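L-glyceraldehyde 3-phosphate reductase (PDB 6HG6) binds NADPH and probably uses it to reduce aldehydes such as furfural, as an aldo-keto reductase built on a TIM barrel. Local coordinates at residues E148-M151 against A152-T155; E173-E176 against K177-I181. All coordinates share one frame; numbering follows the deposited sequence.

In the fold
Both contacts are stretches of about two turns in neighbouring helices on the outside of the TIM barrel, contact 1 in helix 146-158 and contact 2 in helix 172-184, with their centres about 13 Å apart. Strand 162-168 runs between the two helices in the chain, and the helices pack against each other through Met150: its CB lies 3.6 Å from Ile181 CG2 and its SD 3.8 Å from Ala178 CB. Neither contact reaches the cofactor. The side chain of Leu153 is about 13 Å from the bound NADPH and that of Met175 about 14 Å, while each is about 11 Å from the side chain of Gln193, an NADPH-binding residue.

Contact 1: E148-M151 against A152-T155; sequences ESMM and ALDT
Ala152 opens the second half of this stretch of helix by giving its N-H to the carbonyl of Glu148, with 3.1 Å between Ala152 N and Glu148 O. Its methyl group rests on the backbone, CB being 3.3 Å from Ser149 O, and touches Ile116 of helix 113-127. Leu153 follows, its N bonded to Ser149 O, and it makes the apolar side-chain contact of the stretch. Met150 folds back through chi2 and chi3 (-53° and 94°), and the two side chains then run side by side in the same direction, with Met150 CE 3.9 Å from Leu153 CD1. Leu153 goes on to touch Phe135 and His137 of strand 132-137, while Met150 also meets Tyr170.

Asp154 N donates to Met150 O, 2.9 Å away, in a fairly straight bond. Asp154 OD2 takes a 2.6 Å bond from a water that also donates to Met151 O, while OD1 pairs with Lys158 one turn on. At Thr155 the hydroxyl turns back beside its own N (chi1 -65°) and donates to Met151 O, with 3.0 Å between OG1 and that oxygen. The backbone N of Thr155 reaches Met151 O at 2.8 Å from the opposite face of the carbonyl plane. With the water counted, three donors grip this one oxygen, and Thr155 OG1 has a further partner in Arg113 NH1. Ser149 OG and Glu148 OE2 are likewise held from outside, by Gly111 O and Arg113 N. The whole is a regular stretch of alpha helix with a threonine hydroxyl bonded back to the i-4 carbonyl, set in the beta-alpha-beta unit that links parallel strands 132-137 and 162-168 of the TIM barrel.

Contact 2: E173-E176 against K177-I181; sequences ETME and KAAAI
Helix 172-184 connects strands 162-168 and 189-195 in a beta-alpha-beta unit of the TIM barrel, and on its outer side Glu173 and Lys177 pair one turn apart. Glu173 projects with CG anti to its backbone N (chi1 178°), whereas Lys177 starts out beside its own N (chi1 -67°) and then runs fully extended. These torsions bring the two chains alongside, pointing the same way, with Glu173 CG 4.1 Å from Lys177 CE. At their ends Glu173 OE1 and Lys177 NZ form a salt bridge that is long, at 3.6 Å. A water spans the same side of the turn: it donates to Thr174 OG1 at 2.6 Å and accepts a weak bond from Lys177 NZ. Thr174 OG1 is also hydrogen-bonded to Asn171 OD1, just before the segment.

Beneath the side chains lie four i to i+4 backbone bonds, given by the N-H groups of Lys177, Ala178, Ala179 and Ala180 to the carbonyls of Glu173, Thr174, Met175 and Glu176. The one between Ala178 N and Thr174 O is 2.9 Å long. The three alanines present only methyl groups: Ala178 CB sits 3.5 Å from Thr174 O and Ala179 CB the same distance from Met175 O. On the buried side Met175 CE comes to 4.4 Å from Ala179 CB, a loose apolar touch. Met175 then reaches Leu208 and Ala211 of helix 208-214 and Asn192 of strand 189-195, while Ala179 meets Phe189 of that strand.

This stretch is thus amphipathic: Met175, Ala178 and Ala179 are buried against neighbouring elements of the fold, while Glu173, Glu176 and Lys177 are exposed. Because the ion pair is long and lies among exposed residues, its electrostatic gain is probably modest, and the backbone bonds carry most of the regular geometry.

Contact 1: E148-M151 against A152-T155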
loop_
_atom_site.group_PDB
_atom_site.type_symbol
_atom_site.label_atom_id
_atom_site.label_comp_id
_atom_site.label_asym_id
_atom_site.label_seq_id
_atom_site.Cartn_x
_atom_site.Cartn_y
_atom_site.Cartn_z
ATOM N N GLU A 148 -19.123 0.348 14.999
ATOM C CA GLU A 148 -19.093 -1.132 14.890
ATOM C C GLU A 148 -17.837 -1.568 14.162
ATOM O O GLU A 148 -17.177 -2.500 14.641
ATOM C CB GLU A 148 -20.358 -1.705 14.261
ATOM C CG GLU A 148 -20.274 -3.212 14.099
ATOM C CD GLU A 148 -21.565 -3.885 13.620
ATOM O OE1 GLU A 148 -22.666 -3.274 13.729
ATOM O OE2 GLU A 148 -21.464 -5.025 13.145
ATOM N N SER A 149 -17.519 -0.974 13.010
ATOM C CA SER A 149 -16.333 -1.352 12.216
ATOM C C SER A 149 -15.051 -1.045 13.003
ATOM O O SER A 149 -14.136 -1.873 13.045
ATOM C CB SER A 149 -16.341 -0.668 10.859
ATOM O OG SER A 149 -17.575 -0.862 10.198
ATOM N N MET A 150 -15.014 0.095 13.666
ATOM C CA MET A 150 -13.805 0.507 14.416
ATOM C C MET A 150 -13.659 -0.368 15.676
ATOM O O MET A 150 -12.527 -0.774 15.984
ATOM C CB MET A 150 -13.857 1.999 14.768
ATOM C CG MET A 150 -13.786 2.927 13.532
ATOM S SD MET A 150 -12.393 2.618 12.405
ATOM C CE MET A 150 -13.119 1.525 11.179
ATOM N N MET A 151 -14.747 -0.713 16.334
ATOM C CA MET A 151 -14.670 -1.618 17.520
ATOM C C MET A 151 -14.177 -2.998 17.079
ATOM O O MET A 151 -13.515 -3.672 17.877
ATOM C CB MET A 151 -16.013 -1.696 18.250
ATOM C CG MET A 151 -16.280 -0.461 19.058
ATOM S SD MET A 151 -17.843 -0.536 19.993
ATOM C CE MET A 151 -17.375 -1.922 21.031
ATOM N N ALA A 152 -14.472 -3.420 15.848
ATOM C CA ALA A 152 -13.966 -4.690 15.300
ATOM C C ALA A 152 -12.446 -4.599 15.158
ATOM O O ALA A 152 -11.756 -5.552 15.546
ATOM C CB ALA A 152 -14.663 -5.024 13.983
ATOM N N LEU A 153 -11.904 -3.489 14.629
ATOM C CA LEU A 153 -10.431 -3.332 14.537
ATOM C C LEU A 153 -9.855 -3.363 15.959
ATOM O O LEU A 153 -8.794 -3.980 16.209
ATOM C CB LEU A 153 -10.084 -2.025 13.839
ATOM C CG LEU A 153 -10.535 -1.873 12.392
ATOM C CD1 LEU A 153 -9.958 -0.617 11.781
ATOM C CD2 LEU A 153 -10.107 -3.061 11.585
ATOM N N ASP A 154 -10.514 -2.686 16.887
ATOM C CA ASP A 154 -10.050 -2.643 18.287
ATOM C C ASP A 154 -10.026 -4.069 18.881
ATOM O O ASP A 154 -9.054 -4.441 19.545
ATOM C CB ASP A 154 -10.909 -1.717 19.117
ATOM C CG ASP A 154 -10.496 -1.687 20.585
ATOM O OD1 ASP A 154 -9.312 -1.296 20.846
ATOM O OD2 ASP A 154 -11.334 -2.086 21.441
ATOM N N THR A 155 -11.055 -4.865 18.634
ATOM C CA THR A 155 -11.093 -6.253 19.110
ATOM C C THR A 155 -9.903 -7.018 18.516
ATOM O O THR A 155 -9.267 -7.761 19.262
ATOM C CB THR A 155 -12.421 -6.912 18.759
ATOM O OG1 THR A 155 -13.430 -6.207 19.495
ATOM C CG2 THR A 155 -12.398 -8.383 19.071
HETATM O O HOH W 1 -13.695 -2.879 20.707
#

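Contact 2: E173-E176 against K177-I181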
loop_
_atom_site.group_PDB
_atom_site.type_symbol
_atom_site.label_atom_id
_atom_site.label_comp_id
_atom_site.label_asym_id
_atom_site.label_seq_id
_atom_site.Cartn_x
_atom_site.Cartn_y
_atom_site.Cartn_z
ATOM N N GLU A 173 -13.186 13.579 6.273
ATOM C CA GLU A 173 -14.219 13.721 7.324
ATOM C C GLU A 173 -14.378 12.395 8.076
ATOM O O GLU A 173 -14.358 12.387 9.329
ATOM C CB GLU A 173 -15.522 14.189 6.699
ATOM C CG GLU A 173 -16.644 14.300 7.715
ATOM C CD GLU A 173 -17.866 15.058 7.219
ATOM O OE1 GLU A 173 -18.932 14.945 7.888
ATOM O OE2 GLU A 173 -17.741 15.778 6.181
ATOM N N THR A 174 -14.471 11.294 7.353
ATOM C CA THR A 174 -14.698 9.980 7.979
ATOM C C THR A 174 -13.426 9.501 8.693
ATOM O O THR A 174 -13.566 8.831 9.752
ATOM C CB THR A 174 -15.287 8.969 6.995
ATOM O OG1 THR A 174 -16.325 9.595 6.244
ATOM C CG2 THR A 174 -15.832 7.781 7.751
ATOM N N MET A 175 -12.251 9.795 8.156
ATOM C CA MET A 175 -10.981 9.475 8.835
ATOM C C MET A 175 -10.978 10.150 10.207
ATOM O O MET A 175 -10.458 9.507 11.145
ATOM C CB MET A 175 -9.747 9.951 8.070
ATOM C CG MET A 175 -8.466 9.365 8.601
ATOM S SD MET A 175 -7.149 10.607 8.761
ATOM C CE MET A 175 -7.654 11.517 10.220
ATOM N N GLU A 176 -11.391 11.420 10.291
ATOM C CA GLU A 176 -11.440 12.186 11.565
ATOM C C GLU A 176 -12.341 11.452 12.565
ATOM O O GLU A 176 -11.969 11.324 13.737
ATOM C CB GLU A 176 -11.952 13.600 11.350
ATOM C CG GLU A 176 -10.877 14.498 10.754
ATOM C CD GLU A 176 -11.330 15.891 10.336
ATOM O OE1 GLU A 176 -10.484 16.623 9.858
ATOM O OE2 GLU A 176 -12.535 16.224 10.455
ATOM N N LYS A 177 -13.508 11.022 12.114
ATOM C CA LYS A 177 -14.456 10.305 12.997
ATOM C C LYS A 177 -13.830 8.990 13.473
ATOM O O LYS A 177 -13.962 8.668 14.660
ATOM C CB LYS A 177 -15.768 10.095 12.258
ATOM C CG LYS A 177 -16.498 11.397 11.994
ATOM C CD LYS A 177 -17.808 11.183 11.328
ATOM C CE LYS A 177 -18.434 12.510 10.968
ATOM N NZ LYS A 177 -19.663 12.265 10.191
ATOM N N ALA A 178 -13.183 8.251 12.575
ATOM C CA ALA A 178 -12.544 6.967 12.898
ATOM C C ALA A 178 -11.447 7.219 13.934
ATOM O O ALA A 178 -11.380 6.454 14.930
ATOM C CB ALA A 178 -11.973 6.329 11.659
ATOM N N ALA A 179 -10.639 8.252 13.711
ATOM C CA ALA A 179 -9.532 8.586 14.632
ATOM C C ALA A 179 -10.115 8.866 16.026
ATOM O O ALA A 179 -9.506 8.426 17.036
ATOM C CB ALA A 179 -8.754 9.772 14.142
ATOM N N ALA A 180 -11.238 9.581 16.102
ATOM C CA ALA A 180 -11.855 9.924 17.400
ATOM C C ALA A 180 -12.321 8.644 18.105
ATOM O O ALA A 180 -12.165 8.525 19.351
ATOM C CB ALA A 180 -12.984 10.908 17.222
ATOM N N ILE A 181 -12.926 7.717 17.367
ATOM C CA ILE A 181 -13.437 6.466 17.969
ATOM C C ILE A 181 -12.263 5.624 18.428
ATOM O O ILE A 181 -12.341 5.119 19.538
ATOM C CB ILE A 181 -14.351 5.717 17.005
ATOM C CG1 ILE A 181 -15.636 6.529 16.801
ATOM C CG2 ILE A 181 -14.606 4.300 17.495
ATOM C CD1 ILE A 181 -16.351 6.180 15.506
HETATM O O HOH W 2 -18.082 11.093 7.524
#